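Local coordinates for uncharacterized conserved protein (Staphylococcus epidermidis, PDB 3FRM) that is of unknown function but is related to GNAT acetyltransferases, so it may transfer an acyl group from a coenzyme A thioester, at residues D15-T20 / Y28-Q33; L35-N40 / S69-F74; D118-L123 / V168-H173; N130-V135 / V176-I181. All coordinates share one frame; numbering follows the deposited sequence.

Interaction 1 (D15-T20 / Y28-Q33); sequences DGNKIT and YLLPPQ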
loop_
_atom_site.group_PDB
_atom_site.type_symbol
_atom_site.label_atom_id
_atom_site.label_comp_id
_atom_site.label_asym_id
_atom_site.label_seq_id
_atom_site.Cartn_x
_atom_site.Cartn_y
_atom_site.Cartn_z
ATOM N N ASP A 15 -0.061 -8.753 -21.371
ATOM C CA ASP A 15 0.213 -8.336 -22.729
ATOM C C ASP A 15 1.470 -8.942 -23.308
ATOM O O ASP A 15 2.349 -8.226 -23.811
ATOM C CB ASP A 15 0.243 -6.834 -22.913
ATOM C CG ASP A 15 0.395 -6.469 -24.376
ATOM O OD1 ASP A 15 1.329 -5.697 -24.753
ATOM O OD2 ASP A 15 -0.412 -7.051 -25.157
ATOM N N GLY A 16 1.561 -10.262 -23.273
ATOM C CA GLY A 16 2.571 -10.883 -24.102
ATOM C C GLY A 16 1.952 -11.865 -25.066
ATOM O O GLY A 16 0.749 -12.136 -25.004
ATOM N N ASN A 17 2.796 -12.387 -25.947
ATOM C CA ASN A 17 2.498 -13.578 -26.672
ATOM C C ASN A 17 2.874 -14.709 -25.761
ATOM O O ASN A 17 3.977 -14.727 -25.211
ATOM C CB ASN A 17 3.366 -13.692 -27.927
ATOM C CG ASN A 17 3.290 -12.467 -28.814
ATOM O OD1 ASN A 17 4.084 -12.335 -29.739
ATOM N ND2 ASN A 17 2.357 -11.550 -28.528
ATOM N N LYS A 18 1.953 -15.653 -25.602
ATOM C CA LYS A 18 2.222 -16.882 -24.887
ATOM C C LYS A 18 3.027 -17.781 -25.789
ATOM O O LYS A 18 2.533 -18.201 -26.804
ATOM C CB LYS A 18 0.934 -17.572 -24.619
ATOM C CG LYS A 18 0.923 -18.339 -23.343
ATOM C CD LYS A 18 -0.525 -18.496 -22.900
ATOM C CE LYS A 18 -1.154 -19.687 -23.573
ATOM N NZ LYS A 18 -2.618 -19.497 -23.530
ATOM N N ILE A 19 4.257 -18.072 -25.411
ATOM C CA ILE A 19 5.131 -18.953 -26.174
ATOM C C ILE A 19 4.850 -20.428 -25.841
ATOM O O ILE A 19 4.647 -21.264 -26.702
ATOM C CB ILE A 19 6.620 -18.613 -25.854
ATOM C CG1 ILE A 19 6.874 -17.111 -25.968
ATOM C CG2 ILE A 19 7.565 -19.394 -26.714
ATOM C CD1 ILE A 19 6.277 -16.471 -27.272
ATOM N N THR A 20 4.835 -20.734 -24.567
ATOM C CA THR A 20 4.676 -22.090 -24.115
ATOM C C THR A 20 3.792 -22.054 -22.885
ATOM O O THR A 20 3.880 -21.143 -22.081
ATOM C CB THR A 20 6.078 -22.660 -23.796
ATOM O OG1 THR A 20 6.398 -23.669 -24.749
ATOM C CG2 THR A 20 6.170 -23.222 -22.411
ATOM N N TYR A 28 6.007 -15.850 -21.563
ATOM C CA TYR A 28 5.515 -14.776 -22.415
ATOM C C TYR A 28 6.717 -13.932 -22.870
ATOM O O TYR A 28 7.621 -13.649 -22.095
ATOM C CB TYR A 28 4.572 -13.913 -21.621
ATOM C CG TYR A 28 3.215 -14.532 -21.361
ATOM C CD1 TYR A 28 2.130 -14.201 -22.157
ATOM C CD2 TYR A 28 3.036 -15.458 -20.353
ATOM C CE1 TYR A 28 0.862 -14.756 -21.937
ATOM C CE2 TYR A 28 1.785 -16.049 -20.129
ATOM C CZ TYR A 28 0.699 -15.671 -20.934
ATOM O OH TYR A 28 -0.548 -16.216 -20.749
ATOM N N LEU A 29 6.672 -13.515 -24.132
ATOM C CA LEU A 29 7.614 -12.691 -24.781
ATOM C C LEU A 29 6.858 -11.789 -25.759
ATOM O O LEU A 29 5.810 -12.183 -26.288
ATOM C CB LEU A 29 8.508 -13.579 -25.615
ATOM C CG LEU A 29 9.912 -14.033 -25.259
ATOM C CD1 LEU A 29 10.140 -14.333 -23.813
ATOM C CD2 LEU A 29 10.116 -15.253 -26.096
ATOM N N LEU A 30 7.431 -10.616 -26.037
ATOM C CA LEU A 30 6.969 -9.756 -27.071
ATOM C C LEU A 30 8.228 -9.261 -27.805
ATOM O O LEU A 30 8.784 -8.190 -27.506
ATOM C CB LEU A 30 6.161 -8.608 -26.499
ATOM C CG LEU A 30 5.403 -7.689 -27.481
ATOM C CD1 LEU A 30 4.406 -8.428 -28.346
ATOM C CD2 LEU A 30 4.619 -6.584 -26.738
ATOM N N PRO A 31 8.691 -10.058 -28.777
ATOM C CA PRO A 31 9.958 -9.862 -29.456
ATOM C C PRO A 31 10.169 -8.480 -30.115
ATOM O O PRO A 31 11.297 -7.987 -30.121
ATOM C CB PRO A 31 9.988 -11.019 -30.459
ATOM C CG PRO A 31 9.209 -12.107 -29.762
ATOM C CD PRO A 31 8.080 -11.364 -29.102
ATOM N N PRO A 32 9.107 -7.865 -30.659
ATOM C CA PRO A 32 9.252 -6.495 -31.167
ATOM C C PRO A 32 9.362 -5.443 -30.061
ATOM O O PRO A 32 9.700 -4.285 -30.356
ATOM C CB PRO A 32 7.937 -6.260 -31.943
ATOM C CG PRO A 32 7.537 -7.601 -32.361
ATOM C CD PRO A 32 7.841 -8.454 -31.140
ATOM N N GLN A 33 9.093 -5.837 -28.813
ATOM C CA GLN A 33 9.144 -4.916 -27.683
ATOM C C GLN A 33 9.956 -5.512 -26.521
ATOM O O GLN A 33 9.457 -5.653 -25.413
ATOM C CB GLN A 33 7.717 -4.560 -27.222
ATOM C CG GLN A 33 7.525 -3.085 -26.915
ATOM C CD GLN A 33 7.180 -2.226 -28.144
ATOM O OE1 GLN A 33 6.026 -1.894 -28.352
ATOM N NE2 GLN A 33 8.179 -1.850 -28.931
#
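Strands 17-21 and 25-29 form a beta hairpin at one edge of the sheet, and its tightly packed part is the antiparallel pairing of Asn-17 with Leu-29. Two backbone bonds join this hydrogen-bonded pair. Leu-29 N gives the straighter one to Asn-17 O (3.1 Å, 161°), lying in the carbonyl plane. Asn-17 N reaches Leu-29 O at 3.0 Å, but from above the carbonyl plane. Asn-17 O also receives the CA-H of Tyr-28, with CA and O 3.2 Å apart. At the next, non-hydrogen-bonded pair, Lys-18 and Tyr-28 lie side by side. Lys-18 CG sits over a face of the ring, 4.0 Å from the Tyr-28 centroid, in a CH-pi contact; Lys-18 CD lies beside the hydroxyl, and Gly-16 C abuts the ring edge. The Ile-19 side chain crosses that of Leu-29 at about a right angle, CG1 3.7 Å from Leu-29 CD2, and Leu-29 is backed by Met-63 and His-64 of helix 50-66. Leu-30 is loosely met, its methyls near Asn-17 ND2 and Asp-15 OD1; Asp-15 OD2 bonds instead to Tyr-13. The solvent side holds the Asn-17 amide, Pro-31 and the Lys-18 tip, where NZ has a long, weak ion pair with Glu-21. Backbone polarity is thus paired between the strands, whereas the side chains meet mainly through carbon, the lysine charge being carried beyond the contact.

Interaction 2 (L35-N40 / S69-F74); sequences LKYASN and SYHLSF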
loop_
_atom_site.group_PDB
_atom_site.type_symbol
_atom_site.label_atom_id
_atom_site.label_comp_id
_atom_site.label_asym_id
_atom_site.label_seq_id
_atom_site.Cartn_x
_atom_site.Cartn_y
_atom_site.Cartn_z
ATOM N N LEU A 35 11.995 -4.567 -24.412
ATOM C CA LEU A 35 12.247 -3.778 -23.238
ATOM C C LEU A 35 11.082 -3.643 -22.272
ATOM O O LEU A 35 11.321 -3.178 -21.169
ATOM C CB LEU A 35 12.796 -2.397 -23.604
ATOM C CG LEU A 35 14.208 -2.312 -24.235
ATOM C CD1 LEU A 35 15.240 -3.217 -23.554
ATOM C CD2 LEU A 35 14.166 -2.571 -25.726
ATOM N N LYS A 36 9.850 -4.031 -22.649
ATOM C CA LYS A 36 8.687 -4.046 -21.703
ATOM C C LYS A 36 8.771 -5.202 -20.713
ATOM O O LYS A 36 8.582 -6.351 -21.101
ATOM C CB LYS A 36 7.319 -4.104 -22.404
ATOM C CG LYS A 36 6.986 -2.835 -23.168
ATOM C CD LYS A 36 5.598 -2.825 -23.856
ATOM C CE LYS A 36 4.406 -2.917 -22.860
ATOM N NZ LYS A 36 4.559 -1.917 -21.770
ATOM N N TYR A 37 9.025 -4.905 -19.437
ATOM C CA TYR A 37 9.191 -5.957 -18.434
ATOM C C TYR A 37 7.939 -6.796 -18.250
ATOM O O TYR A 37 8.063 -8.002 -18.093
ATOM C CB TYR A 37 9.601 -5.392 -17.084
ATOM C CG TYR A 37 10.921 -4.676 -17.098
ATOM C CD1 TYR A 37 11.839 -4.928 -18.067
ATOM C CD2 TYR A 37 11.255 -3.762 -16.109
ATOM C CE1 TYR A 37 13.055 -4.270 -18.097
ATOM C CE2 TYR A 37 12.504 -3.127 -16.083
ATOM C CZ TYR A 37 13.379 -3.376 -17.093
ATOM O OH TYR A 37 14.613 -2.766 -17.107
ATOM N N ALA A 38 6.744 -6.195 -18.261
ATOM C CA ALA A 38 5.486 -6.960 -18.054
ATOM C C ALA A 38 5.033 -7.923 -19.197
ATOM O O ALA A 38 4.149 -8.788 -18.968
ATOM C CB ALA A 38 4.270 -5.996 -17.633
ATOM N N SER A 39 5.579 -7.739 -20.409
ATOM C CA SER A 39 5.278 -8.572 -21.562
ATOM C C SER A 39 6.348 -9.655 -21.756
ATOM O O SER A 39 6.218 -10.478 -22.658
ATOM C CB SER A 39 5.243 -7.718 -22.827
ATOM O OG SER A 39 4.680 -6.452 -22.572
ATOM N N ASN A 40 7.414 -9.637 -20.961
ATOM C CA ASN A 40 8.490 -10.595 -21.112
ATOM C C ASN A 40 8.817 -11.306 -19.785
ATOM O O ASN A 40 9.640 -10.862 -18.983
ATOM C CB ASN A 40 9.726 -9.942 -21.749
ATOM C CG ASN A 40 9.452 -9.360 -23.183
ATOM O OD1 ASN A 40 9.459 -10.100 -24.168
ATOM N ND2 ASN A 40 9.275 -8.032 -23.289
ATOM N N SER A 69 16.381 -8.393 -24.845
ATOM C CA SER A 69 15.770 -8.109 -23.558
ATOM C C SER A 69 16.891 -8.279 -22.509
ATOM O O SER A 69 17.730 -9.189 -22.631
ATOM C CB SER A 69 14.719 -9.179 -23.289
ATOM O OG SER A 69 13.430 -8.858 -23.839
ATOM N N TYR A 70 16.950 -7.435 -21.487
ATOM C CA TYR A 70 18.122 -7.481 -20.597
ATOM C C TYR A 70 17.782 -7.701 -19.136
ATOM O O TYR A 70 18.675 -7.617 -18.281
ATOM C CB TYR A 70 19.018 -6.242 -20.756
ATOM C CG TYR A 70 19.425 -6.008 -22.199
ATOM C CD1 TYR A 70 20.283 -6.899 -22.855
ATOM C CD2 TYR A 70 18.944 -4.891 -22.902
ATOM C CE1 TYR A 70 20.651 -6.707 -24.159
ATOM C CE2 TYR A 70 19.304 -4.669 -24.206
ATOM C CZ TYR A 70 20.159 -5.584 -24.827
ATOM O OH TYR A 70 20.482 -5.371 -26.121
ATOM N N HIS A 71 16.523 -8.042 -18.855
ATOM C CA HIS A 71 16.084 -8.223 -17.501
ATOM C C HIS A 71 15.700 -9.686 -17.286
ATOM O O HIS A 71 15.702 -10.482 -18.221
ATOM C CB HIS A 71 14.871 -7.349 -17.315
ATOM C CG HIS A 71 13.695 -7.828 -18.089
ATOM N ND1 HIS A 71 13.515 -7.520 -19.423
ATOM C CD2 HIS A 71 12.670 -8.651 -17.737
ATOM C CE1 HIS A 71 12.399 -8.101 -19.846
ATOM N NE2 HIS A 71 11.862 -8.790 -18.844
ATOM N N LEU A 72 15.279 -10.024 -16.056
ATOM C CA LEU A 72 14.788 -11.335 -15.748
ATOM C C LEU A 72 13.562 -11.184 -14.839
ATOM O O LEU A 72 13.559 -10.337 -13.953
ATOM C CB LEU A 72 15.858 -12.148 -15.007
ATOM C CG LEU A 72 17.168 -12.576 -15.612
ATOM C CD1 LEU A 72 17.790 -13.659 -14.685
ATOM C CD2 LEU A 72 16.937 -13.149 -16.990
ATOM N N SER A 73 12.539 -12.014 -15.027
ATOM C CA SER A 73 11.402 -11.904 -14.174
ATOM C C SER A 73 10.475 -13.138 -14.099
ATOM O O SER A 73 10.296 -13.833 -15.071
ATOM C CB SER A 73 10.646 -10.636 -14.540
ATOM O OG SER A 73 9.958 -10.793 -15.731
ATOM N N PHE A 74 9.881 -13.359 -12.932
ATOM C CA PHE A 74 9.032 -14.485 -12.687
ATOM C C PHE A 74 7.942 -14.072 -11.741
ATOM O O PHE A 74 8.157 -13.225 -10.872
ATOM C CB PHE A 74 9.843 -15.621 -12.023
ATOM C CG PHE A 74 11.140 -15.986 -12.777
ATOM C CD1 PHE A 74 11.186 -17.080 -13.617
ATOM C CD2 PHE A 74 12.286 -15.210 -12.651
ATOM C CE1 PHE A 74 12.383 -17.419 -14.314
ATOM C CE2 PHE A 74 13.469 -15.530 -13.365
ATOM C CZ PHE A 74 13.513 -16.638 -14.174
#
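Asn-40 OD1 is gripped by two donors, Gln-67 NE2 and Leu-30 N, and ND2 of the same amide adds two more bonds, to Gln-33 O and to Lys-36 O. The last, at 2.8 Å, lies close to the amide plane and closes the turn of segment 35-40 on itself. With its side chain so fixed, Asn-40 offers its main-chain O to segment 69-74: His-71 NE2 donates to it at 3.0 Å, nearly straight at 164°, along a carbonyl lone pair and in the plane of the imidazole. His-71 reaches this position with CG between its own N and carbonyl carbon, the crowded choice (chi1 69°). One face of the imidazole is covered by Tyr-37, whose CD1 comes within 3.4 Å of His-71 ND1. The two rings slide past each other in opposite directions, their planes tilted by 49°, so neither lies flat on the other. Farther out, Leu-35 CD1 lies alongside Tyr-70 CD2 at 4.1 Å. The contact thus ties the connection between strands 25-29 and 41-44 to the start of strand 72-75. His-64 of helix 50-66 meets the His-71 ring, Leu-250 of strand 241-251 touches Tyr-37, and helix 145-158 packs against Leu-35 and Lys-36.

Interaction 3 (D118-L123 / V168-H173); sequences DVDIQL and VAYVNH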
loop_
_atom_site.group_PDB
_atom_site.type_symbol
_atom_site.label_atom_id
_atom_site.label_comp_id
_atom_site.label_asym_id
_atom_site.label_seq_id
_atom_site.Cartn_x
_atom_site.Cartn_y
_atom_site.Cartn_z
ATOM N N ASP A 118 -19.152 17.476 -12.104
ATOM C CA ASP A 118 -18.785 17.858 -13.472
ATOM C C ASP A 118 -17.382 17.347 -13.890
ATOM O O ASP A 118 -16.352 18.021 -13.710
ATOM C CB ASP A 118 -18.922 19.350 -13.717
ATOM C CG ASP A 118 -18.731 19.707 -15.183
ATOM O OD1 ASP A 118 -19.576 20.421 -15.732
ATOM O OD2 ASP A 118 -17.755 19.256 -15.805
ATOM N N VAL A 119 -17.371 16.149 -14.462
ATOM C CA VAL A 119 -16.166 15.520 -14.946
ATOM C C VAL A 119 -16.560 14.902 -16.271
ATOM O O VAL A 119 -17.448 14.052 -16.350
ATOM C CB VAL A 119 -15.684 14.363 -14.004
ATOM C CG1 VAL A 119 -14.511 13.667 -14.611
ATOM C CG2 VAL A 119 -15.340 14.864 -12.608
ATOM N N ASP A 120 -15.903 15.308 -17.327
ATOM C CA ASP A 120 -16.330 14.834 -18.597
ATOM C C ASP A 120 -15.391 13.691 -18.954
ATOM O O ASP A 120 -14.179 13.853 -18.891
ATOM C CB ASP A 120 -16.331 16.015 -19.572
ATOM C CG ASP A 120 -16.314 15.591 -21.034
ATOM O OD1 ASP A 120 -17.147 14.724 -21.418
ATOM O OD2 ASP A 120 -15.483 16.171 -21.809
ATOM N N ILE A 121 -15.972 12.531 -19.286
ATOM C CA ILE A 121 -15.233 11.263 -19.490
ATOM C C ILE A 121 -15.421 10.761 -20.906
ATOM O O ILE A 121 -16.545 10.522 -21.333
ATOM C CB ILE A 121 -15.687 10.139 -18.520
ATOM C CG1 ILE A 121 -15.686 10.631 -17.064
ATOM C CG2 ILE A 121 -14.797 8.879 -18.687
ATOM C CD1 ILE A 121 -16.027 9.546 -15.962
ATOM N N GLN A 122 -14.313 10.571 -21.612
ATOM C CA GLN A 122 -14.348 10.284 -23.039
ATOM C C GLN A 122 -13.595 9.002 -23.324
ATOM O O GLN A 122 -12.571 8.732 -22.687
ATOM C CB GLN A 122 -13.746 11.459 -23.855
ATOM C CG GLN A 122 -14.492 12.798 -23.716
ATOM C CD GLN A 122 -13.821 14.021 -24.462
ATOM O OE1 GLN A 122 -12.920 13.890 -25.315
ATOM N NE2 GLN A 122 -14.260 15.203 -24.106
ATOM N N LEU A 123 -14.089 8.213 -24.277
ATOM C CA LEU A 123 -13.288 7.143 -24.904
ATOM C C LEU A 123 -12.151 7.777 -25.648
ATOM O O LEU A 123 -12.344 8.797 -26.299
ATOM C CB LEU A 123 -14.128 6.327 -25.890
ATOM C CG LEU A 123 -14.706 5.025 -25.318
ATOM C CD1 LEU A 123 -15.940 5.302 -24.420
ATOM C CD2 LEU A 123 -15.057 4.065 -26.464
ATOM N N VAL A 168 -10.184 9.106 -20.676
ATOM C CA VAL A 168 -9.570 10.322 -20.161
ATOM C C VAL A 168 -10.694 11.103 -19.547
ATOM O O VAL A 168 -11.737 11.303 -20.193
ATOM C CB VAL A 168 -8.972 11.229 -21.291
ATOM C CG1 VAL A 168 -8.359 12.524 -20.724
ATOM C CG2 VAL A 168 -7.935 10.504 -22.067
ATOM N N ALA A 169 -10.490 11.536 -18.301
ATOM C CA ALA A 169 -11.417 12.444 -17.643
ATOM C C ALA A 169 -10.898 13.871 -17.745
ATOM O O ALA A 169 -9.645 14.111 -17.668
ATOM C CB ALA A 169 -11.599 12.071 -16.206
ATOM N N TYR A 170 -11.845 14.807 -17.922
ATOM C CA TYR A 170 -11.524 16.222 -17.963
ATOM C C TYR A 170 -12.293 16.949 -16.908
ATOM O O TYR A 170 -13.495 16.705 -16.717
ATOM C CB TYR A 170 -11.878 16.877 -19.309
ATOM C CG TYR A 170 -11.194 16.313 -20.526
ATOM C CD1 TYR A 170 -10.231 17.065 -21.215
ATOM C CD2 TYR A 170 -11.508 15.038 -21.006
ATOM C CE1 TYR A 170 -9.573 16.573 -22.342
ATOM C CE2 TYR A 170 -10.848 14.521 -22.139
ATOM C CZ TYR A 170 -9.896 15.312 -22.811
ATOM O OH TYR A 170 -9.286 14.834 -23.944
ATOM N N VAL A 171 -11.595 17.884 -16.262
ATOM C CA VAL A 171 -12.233 18.925 -15.437
ATOM C C VAL A 171 -11.827 20.236 -16.068
ATOM O O VAL A 171 -10.623 20.468 -16.341
ATOM C CB VAL A 171 -11.784 18.852 -13.958
ATOM C CG1 VAL A 171 -12.482 19.924 -13.138
ATOM C CG2 VAL A 171 -12.101 17.496 -13.417
ATOM N N ASN A 172 -12.837 21.082 -16.299
ATOM C CA ASN A 172 -12.732 22.329 -17.071
ATOM C C ASN A 172 -11.879 22.173 -18.331
ATOM O O ASN A 172 -10.930 22.939 -18.480
ATOM C CB ASN A 172 -12.126 23.492 -16.244
ATOM C CG ASN A 172 -12.374 23.374 -14.744
ATOM O OD1 ASN A 172 -13.406 23.805 -14.231
ATOM N ND2 ASN A 172 -11.405 22.823 -14.029
ATOM N N HIS A 173 -12.184 21.212 -19.218
ATOM C CA HIS A 173 -11.376 20.969 -20.475
ATOM C C HIS A 173 -9.885 20.659 -20.276
ATOM O O HIS A 173 -9.104 20.712 -21.220
ATOM C CB HIS A 173 -11.512 22.109 -21.511
ATOM C CG HIS A 173 -12.910 22.588 -21.671
ATOM N ND1 HIS A 173 -13.405 23.661 -20.966
ATOM C CD2 HIS A 173 -13.948 22.088 -22.377
ATOM C CE1 HIS A 173 -14.684 23.828 -21.259
ATOM N NE2 HIS A 173 -15.037 22.881 -22.109
#
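Gln-122 of strand 120-123 leans across to Tyr-170 of the next strand. Its CB lies 4.2 Å from Val-168 O; beyond CG the chain is extended, and CD comes to 3.8 Å from Tyr-170 CE2. The amide crosses the tyrosine side chain at about a right angle, with the two flat groups only 27° apart. At the tip, OE1 also passes close to CE2 and takes a bond from Asn-128 ND2, while NE2 donates to the syn lone pair of Asp-120 OD2 at 2.8 Å, linking two residues on the same face of one strand. Beneath this, the strands run antiparallel, as the first two of a GNAT-type sheet do. Asp-120 pairs with Tyr-170, and its N donates to Tyr-170 O at 2.8 Å. In return Tyr-170 N donates to Asp-120 O at 2.7 Å. Gln-122 pairs with Val-168 through two further straight bonds in the carbonyl planes. Ile-121 and Ala-169 form the non-hydrogen-bonded pair between them. Near their face, Val-119 CG1 meets Ala-169 CB at 3.7 Å, and helix 204-216 brings Tyr-211 to Ile-121 and Ile-208 to Ala-169. Tyr-170 OH is held by Asp-131. The chemistry is therefore two-sided: aliphatic groups packed against a helix on one face, and on the other an amide bonded at both OE1 and NE2, whose N-H may partly offset the charge of Asp-120.

Interaction 4 (N130-V135 / V176-I181); sequences NDYLHV and VGIVDI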
loop_
_atom_site.group_PDB
_atom_site.type_symbol
_atom_site.label_atom_id
_atom_site.label_comp_id
_atom_site.label_asym_id
_atom_site.label_seq_id
_atom_site.Cartn_x
_atom_site.Cartn_y
_atom_site.Cartn_z
ATOM N N ASN A 130 -3.513 12.301 -27.141
ATOM C CA ASN A 130 -2.430 13.088 -26.549
ATOM C C ASN A 130 -2.780 13.578 -25.131
ATOM O O ASN A 130 -1.874 13.744 -24.296
ATOM C CB ASN A 130 -2.010 14.273 -27.425
ATOM C CG ASN A 130 -1.025 13.883 -28.549
ATOM O OD1 ASN A 130 -1.313 14.132 -29.709
ATOM N ND2 ASN A 130 0.125 13.268 -28.211
ATOM N N ASP A 131 -4.066 13.819 -24.856
ATOM C CA ASP A 131 -4.484 14.151 -23.523
ATOM C C ASP A 131 -4.308 12.951 -22.617
ATOM O O ASP A 131 -4.013 13.103 -21.445
ATOM C CB ASP A 131 -5.975 14.560 -23.477
ATOM C CG ASP A 131 -6.233 15.911 -24.116
ATOM O OD1 ASP A 131 -7.381 16.096 -24.577
ATOM O OD2 ASP A 131 -5.317 16.775 -24.164
ATOM N N TYR A 132 -4.541 11.755 -23.138
ATOM C CA TYR A 132 -4.366 10.566 -22.345
ATOM C C TYR A 132 -2.868 10.481 -21.961
ATOM O O TYR A 132 -2.503 10.367 -20.791
ATOM C CB TYR A 132 -4.864 9.340 -23.129
ATOM C CG TYR A 132 -4.469 8.021 -22.540
ATOM C CD1 TYR A 132 -5.357 7.311 -21.756
ATOM C CD2 TYR A 132 -3.192 7.453 -22.794
ATOM C CE1 TYR A 132 -5.025 6.088 -21.203
ATOM C CE2 TYR A 132 -2.815 6.168 -22.220
ATOM C CZ TYR A 132 -3.772 5.513 -21.409
ATOM O OH TYR A 132 -3.520 4.290 -20.791
ATOM N N LEU A 133 -2.005 10.611 -22.950
ATOM C CA LEU A 133 -0.559 10.473 -22.698
ATOM C C LEU A 133 -0.027 11.568 -21.806
ATOM O O LEU A 133 0.872 11.352 -20.990
ATOM C CB LEU A 133 0.198 10.452 -23.992
ATOM C CG LEU A 133 -0.133 9.221 -24.811
ATOM C CD1 LEU A 133 0.550 9.434 -26.174
ATOM C CD2 LEU A 133 0.352 7.946 -24.078
ATOM N N HIS A 134 -0.642 12.726 -21.924
ATOM C CA HIS A 134 -0.320 13.817 -21.057
ATOM C C HIS A 134 -0.485 13.478 -19.581
ATOM O O HIS A 134 0.362 13.835 -18.764
ATOM C CB HIS A 134 -1.180 15.022 -21.406
ATOM C CG HIS A 134 -0.931 16.184 -20.513
ATOM N ND1 HIS A 134 -1.770 16.507 -19.465
ATOM C CD2 HIS A 134 0.100 17.059 -20.464
ATOM C CE1 HIS A 134 -1.280 17.553 -18.825
ATOM N NE2 HIS A 134 -0.147 17.909 -19.414
ATOM N N VAL A 135 -1.567 12.793 -19.231
ATOM C CA VAL A 135 -1.772 12.421 -17.845
ATOM C C VAL A 135 -0.764 11.328 -17.483
ATOM O O VAL A 135 -0.127 11.326 -16.412
ATOM C CB VAL A 135 -3.203 11.897 -17.618
ATOM C CG1 VAL A 135 -3.347 11.336 -16.166
ATOM C CG2 VAL A 135 -4.240 12.980 -17.952
ATOM N N VAL A 176 -7.134 15.036 -16.860
ATOM C CA VAL A 176 -6.866 14.923 -15.447
ATOM C C VAL A 176 -6.820 13.461 -14.863
ATOM O O VAL A 176 -6.190 13.221 -13.839
ATOM C CB VAL A 176 -7.881 15.818 -14.747
ATOM C CG1 VAL A 176 -8.579 15.126 -13.579
ATOM C CG2 VAL A 176 -7.247 17.162 -14.395
ATOM N N GLY A 177 -7.470 12.507 -15.532
ATOM C CA GLY A 177 -7.598 11.107 -15.063
ATOM C C GLY A 177 -7.558 10.124 -16.229
ATOM O O GLY A 177 -8.084 10.413 -17.302
ATOM N N ILE A 178 -6.944 8.963 -16.053
ATOM C CA ILE A 178 -6.990 7.960 -17.121
ATOM C C ILE A 178 -7.235 6.538 -16.599
ATOM O O ILE A 178 -7.053 6.237 -15.393
ATOM C CB ILE A 178 -5.715 8.029 -18.087
ATOM C CG1 ILE A 178 -4.444 7.740 -17.296
ATOM C CG2 ILE A 178 -5.625 9.420 -18.817
ATOM C CD1 ILE A 178 -3.140 7.697 -18.225
ATOM N N VAL A 179 -7.673 5.644 -17.478
ATOM C CA VAL A 179 -7.692 4.245 -17.080
ATOM C C VAL A 179 -7.794 3.463 -18.348
ATOM O O VAL A 179 -8.337 3.970 -19.314
ATOM C CB VAL A 179 -8.889 3.933 -16.100
ATOM C CG1 VAL A 179 -10.311 4.281 -16.754
ATOM C CG2 VAL A 179 -8.800 2.517 -15.549
ATOM N N ASP A 180 -7.243 2.261 -18.322
ATOM C CA ASP A 180 -7.412 1.225 -19.334
ATOM C C ASP A 180 -8.425 0.176 -18.883
ATOM O O ASP A 180 -8.464 -0.183 -17.717
ATOM C CB ASP A 180 -6.110 0.479 -19.475
ATOM C CG ASP A 180 -5.053 1.326 -20.042
ATOM O OD1 ASP A 180 -4.080 0.760 -20.568
ATOM O OD2 ASP A 180 -5.202 2.568 -20.008
ATOM N N ILE A 181 -9.214 -0.316 -19.833
ATOM C CA ILE A 181 -10.165 -1.348 -19.557
ATOM C C ILE A 181 -10.046 -2.438 -20.581
ATOM O O ILE A 181 -9.943 -2.181 -21.776
ATOM C CB ILE A 181 -11.653 -0.842 -19.456
ATOM C CG1 ILE A 181 -12.004 0.075 -20.608
ATOM C CG2 ILE A 181 -11.865 -0.085 -18.171
ATOM C CD1 ILE A 181 -11.716 1.568 -20.347
#
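In the GNAT-like half of the chain, helix 129-136 lies across strand 174-183, their short axes 7.9 Å apart and running at 99°, much as the first helix of a GNAT fold rests on the central sheet. Every residue that touches here is buried. The apolar contacts centre on Ile-178, whose CG1 takes the crowded position between the backbone N and carbonyl carbon, and both of its branches meet both helix residues. CG2 wedges between the helix side chains, 3.6 Å from Tyr-132 CD1 and 3.7 Å from Val-135 CB, while CG1 lies against Val-135 CG1. Val-135 meets Ile-178 tip to tip, and Val-135 CG2 also comes down on the main chain, 3.7 Å from Val-176 N. At that point the strand carries a classic beta bulge, with Val-176 and Gly-177 both opposite Ala-169. The CH-pi contact is made by the end of the longer branch: Ile-178 CD1 stands over a face of the tyrosine ring, 4.0 Å from the Tyr-132 centroid and only 17° off the ring normal. The polar contact is single. Tyr-132, its CG anti to the backbone N, carries its ring along the strand toward Asp-180, a residue that also has a long, weak ion pair with Arg-166. The ring and carboxylate planes differ by 27°, and the hydroxyl, Tyr-132 OH, donates to the syn lone pair of Asp-180 OD2 across just 2.5 Å.

In the fold
All four contacts reach one long mixed sheet, in two pairs. Interactions 1 and 2 come first along the chain, in series, and touch, their centres 10 Å apart; both lie within the DUF5613 range, on the hairpin and on the loop and strand that follow in the same sheet. Interactions 3 and 4 interleave along the chain, also about 10 Å between centres, because strand 120-123 leads to helix 129-136 and strand 165-171 to strand 174-183. Ala-169 O accepts from Val-176 N, and Val-168 packs on Tyr-132. Centres of interactions 1 and 3 are about 34 Å apart; interaction 4 stands closer, about 25 Å from interaction 1. This is consistent with two GNAT-like halves fused through a continuous sheet.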